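Local structure of poly-gamma-glutamate hydrolase (Bacillus phage phiNIT1, 3A9L) at residues Y53-V56 with E57-G61; N177-S181 with K182-G186. The protein hydrolyses the gamma-glutamyl linkages of bacterial poly-gamma-glutamate as a zinc peptidase. All coordinates share one frame; numbering follows the deposited sequence.

Contact 1 (Y53-V56 with E57-G61)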
# COMPACT_ATOMS: atom_id res chain seq x y z
N TYR A 53 -6.11 7.71 -7.29
CA TYR A 53 -6.96 7.54 -6.09
C TYR A 53 -8.43 7.48 -6.45
O TYR A 53 -9.15 6.59 -5.99
CB TYR A 53 -6.74 8.69 -5.12
CG TYR A 53 -5.61 8.46 -4.17
CD1 TYR A 53 -4.40 7.91 -4.59
CD2 TYR A 53 -5.73 8.81 -2.85
CE1 TYR A 53 -3.37 7.71 -3.71
CE2 TYR A 53 -4.71 8.62 -1.96
CZ TYR A 53 -3.53 8.07 -2.39
OH TYR A 53 -2.52 7.88 -1.49
N ARG A 54 -8.86 8.44 -7.27
CA ARG A 54 -10.24 8.57 -7.72
C ARG A 54 -10.64 7.40 -8.64
O ARG A 54 -11.75 6.85 -8.52
CB ARG A 54 -10.40 9.93 -8.45
CG ARG A 54 -11.86 10.34 -8.84
CD ARG A 54 -12.73 10.54 -7.58
NE ARG A 54 -14.12 10.75 -7.93
CZ ARG A 54 -15.14 10.47 -7.12
NH1 ARG A 54 -14.92 9.97 -5.91
NH2 ARG A 54 -16.39 10.70 -7.53
N VAL A 55 -9.75 7.01 -9.56
CA VAL A 55 -10.05 5.86 -10.42
C VAL A 55 -10.20 4.56 -9.62
O VAL A 55 -11.04 3.69 -9.94
CB VAL A 55 -9.00 5.67 -11.57
CG1 VAL A 55 -9.30 4.39 -12.35
CG2 VAL A 55 -9.07 6.83 -12.54
N VAL A 56 -9.37 4.42 -8.61
CA VAL A 56 -9.42 3.25 -7.74
C VAL A 56 -10.68 3.29 -6.86
O VAL A 56 -11.33 2.25 -6.64
CB VAL A 56 -8.12 3.15 -6.92
CG1 VAL A 56 -8.26 2.20 -5.71
CG2 VAL A 56 -7.01 2.67 -7.84
N GLU A 57 -11.00 4.48 -6.35
CA GLU A 57 -12.20 4.67 -5.51
C GLU A 57 -13.45 4.39 -6.35
O GLU A 57 -14.40 3.76 -5.87
CB GLU A 57 -12.22 6.06 -4.90
CG GLU A 57 -11.29 6.25 -3.72
CD GLU A 57 -10.72 7.67 -3.65
OE1 GLU A 57 -11.42 8.60 -4.14
OE2 GLU A 57 -9.56 7.85 -3.17
N LEU A 58 -13.42 4.79 -7.62
CA LEU A 58 -14.52 4.45 -8.57
C LEU A 58 -14.62 3.01 -9.05
O LEU A 58 -15.71 2.56 -9.41
CB LEU A 58 -14.44 5.34 -9.81
CG LEU A 58 -14.70 6.83 -9.67
CD1 LEU A 58 -14.52 7.45 -11.04
CD2 LEU A 58 -16.06 7.09 -9.10
N THR A 59 -13.50 2.29 -9.10
CA THR A 59 -13.45 0.96 -9.74
C THR A 59 -13.28 -0.22 -8.79
O THR A 59 -13.74 -1.33 -9.07
CB THR A 59 -12.31 0.88 -10.80
OG1 THR A 59 -11.06 1.21 -10.17
CG2 THR A 59 -12.54 1.88 -11.95
N GLY A 60 -12.58 0.01 -7.68
CA GLY A 60 -12.09 -1.08 -6.83
C GLY A 60 -10.89 -1.80 -7.46
O GLY A 60 -10.57 -2.92 -7.11
N GLY A 61 -10.25 -1.14 -8.43
CA GLY A 61 -9.01 -1.64 -9.02
C GLY A 61 -7.92 -1.63 -7.96
O GLY A 61 -8.07 -0.94 -6.96

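Contact 2 (N177-S181 with K182-G186)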
# COMPACT_ATOMS: atom_id res chain seq x y z
N ASN A 177 -8.61 26.53 -9.43
CA ASN A 177 -7.70 27.68 -9.67
C ASN A 177 -6.61 27.39 -10.72
O ASN A 177 -5.71 28.21 -10.93
CB ASN A 177 -7.02 28.11 -8.35
CG ASN A 177 -7.03 29.60 -8.13
OD1 ASN A 177 -7.78 30.33 -8.78
ND2 ASN A 177 -6.24 30.06 -7.16
N ASN A 178 -6.69 26.23 -11.39
CA ASN A 178 -5.60 25.70 -12.23
C ASN A 178 -4.25 25.62 -11.49
O ASN A 178 -3.17 25.72 -12.09
CB ASN A 178 -5.44 26.51 -13.54
CG ASN A 178 -6.63 26.35 -14.48
OD1 ASN A 178 -7.35 25.35 -14.44
ND2 ASN A 178 -6.82 27.33 -15.35
N ASP A 179 -4.32 25.44 -10.18
CA ASP A 179 -3.13 25.53 -9.36
C ASP A 179 -2.76 24.16 -8.81
O ASP A 179 -3.50 23.60 -8.00
CB ASP A 179 -3.40 26.49 -8.20
CG ASP A 179 -2.25 26.53 -7.23
OD1 ASP A 179 -1.12 26.42 -7.71
OD2 ASP A 179 -2.48 26.66 -6.01
N TRP A 180 -1.63 23.60 -9.23
CA TRP A 180 -1.36 22.25 -8.76
C TRP A 180 -0.48 22.14 -7.51
O TRP A 180 0.08 21.08 -7.25
CB TRP A 180 -0.90 21.30 -9.90
CG TRP A 180 0.46 21.51 -10.47
CD1 TRP A 180 1.49 22.23 -9.93
CD2 TRP A 180 0.97 20.92 -11.67
NE1 TRP A 180 2.60 22.14 -10.75
CE2 TRP A 180 2.30 21.35 -11.82
CE3 TRP A 180 0.41 20.07 -12.65
CZ2 TRP A 180 3.10 20.97 -12.91
CZ3 TRP A 180 1.20 19.69 -13.74
CH2 TRP A 180 2.53 20.14 -13.86
N SER A 181 -0.40 23.20 -6.71
CA SER A 181 0.46 23.12 -5.50
C SER A 181 -0.05 22.04 -4.53
O SER A 181 -1.28 21.79 -4.44
CB SER A 181 0.64 24.48 -4.82
OG SER A 181 -0.57 24.99 -4.28
N LYS A 182 0.88 21.39 -3.84
CA LYS A 182 0.51 20.25 -2.99
C LYS A 182 -0.62 20.65 -2.07
O LYS A 182 -1.58 19.88 -1.88
CB LYS A 182 1.71 19.71 -2.18
CG LYS A 182 1.64 18.19 -1.86
CD LYS A 182 0.76 17.84 -0.63
CE LYS A 182 0.12 16.45 -0.74
NZ LYS A 182 1.13 15.36 -0.88
N ALA A 183 -0.51 21.86 -1.53
CA ALA A 183 -1.42 22.37 -0.51
C ALA A 183 -2.84 22.38 -1.05
O ALA A 183 -3.81 22.28 -0.30
CB ALA A 183 -0.98 23.78 -0.12
N ASN A 184 -2.92 22.48 -2.36
CA ASN A 184 -4.17 22.61 -3.07
C ASN A 184 -4.60 21.39 -3.87
O ASN A 184 -5.57 21.45 -4.61
CB ASN A 184 -4.09 23.81 -4.01
CG ASN A 184 -5.45 24.23 -4.50
OD1 ASN A 184 -6.35 24.47 -3.70
ND2 ASN A 184 -5.61 24.28 -5.82
N ARG A 185 -3.89 20.27 -3.75
CA ARG A 185 -4.24 19.09 -4.54
C ARG A 185 -5.47 18.33 -4.03
O ARG A 185 -5.95 17.39 -4.68
CB ARG A 185 -3.01 18.17 -4.70
CG ARG A 185 -2.10 18.68 -5.79
CD ARG A 185 -0.75 18.04 -5.70
NE ARG A 185 0.32 18.99 -6.00
CZ ARG A 185 1.60 18.76 -5.77
NH1 ARG A 185 2.01 17.59 -5.26
NH2 ARG A 185 2.48 19.70 -6.05
N GLY A 186 -5.99 18.75 -2.88
CA GLY A 186 -7.25 18.24 -2.40
C GLY A 186 -8.48 18.88 -3.02
O GLY A 186 -9.59 18.45 -2.75

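Contact 1 (Y53-V56 with E57-G61)
Y53, R54, V55 and V56 meet E57, L58, T59, G60 and G61 in a local contact along the C-terminal end of helix 48-59. Backbone bonds carry the regular turns: E57 N reaches Y53 O at 2.8 Å, L58 N reaches R54 O, and G60 N closes on V56 O. T59 N makes weak bonds to V55 O and V56 O. A methyl of L58, CD2, lies over a face of the R54 guanidinium, near its rim and 4.0 Å from R54 CZ. E57 folds back along the helix, its carboxylate turned steeply against the Y53 ring, with OE2 3.5 Å from Y53 CB and 3.1 Å from Y53 O, two acceptors with no bond between them. E57 OE1 stays 4.2 Å from R54 NH1, beyond salt-bridge range and probably a weak attraction at most. This helix links strands 34-42 and 62-68 in a beta-alpha-beta unit. At its exit T59 OG1 sits between its own backbone N and carbonyl carbon (chi1 56°), which aims it back at V55 O, though the 2.5 Å separation is doubtfully short. The same OG1 accepts from G61 N at 3.0 Å, an ST turn. G60 breaks the helix with a positive phi of 75°, which favours glycine, and G61 O swings to 3.4 Å from V56 CG1. V56 also touches Y36 and L63, while Y53 OH is bonded to E26.

Contact 2 (N177-S181 with K182-G186)
N184 and R185 reach back across a tight turn to the carbonyls of D179 and W180. Side chain to backbone bonds come first. N184 CG lies anti to its backbone N (chi1 -165°), carrying the amide toward D179, where ND2 donates to D179 O at 3.1 Å, nearly straight at 169° and with the oxygen in the amide plane; a second bond from ND2 to Q176 O and one from N187 to OD1 help fix the amide's rotation. R185 points NE, and more weakly NH2, at W180 O, which sits at the guanidinium edge. The 2.4 Å from NE to W180 O is too short to trust as a length. Of the backbone bonds, N184 N to S181 O, 2.7 Å, closes the 3-10 turn of 182-184, its donor well above the carbonyl plane. Side-chain bonds tie D179 to S181: S181 OG donates to D179 OD2 on the syn side, and S181 N reaches OD1 weakly. By packing, K182 CA lies 3.2 Å above the centre of one R185 guanidinium face. The turn belongs to the loop between helices 168-173 and 190-209, where W180 makes a cation-pi contact with R172 and joins R185 in touching F175 and V46.

Contact 1 comes first along the chain, at the end of helix 48-59 beside the mixed sheet; contact 2 follows much later, in the surface loop leading to helix 190-209. Their centres are about 21 Å apart and their nearest atoms about 8 Å, so they do not touch. Helix 190-209 relates them: it starts shortly after contact 2 and runs alongside contact 1, where R54, L58 and T59 lean on it. The segment leading into helix 48-59 carries the zinc ligand E45 and also V46, which contact 2 touches. The W180 side chain is about 7 Å from that of E45 and about 12 Å from the zinc ion, while contact 1 lies away from the metal site.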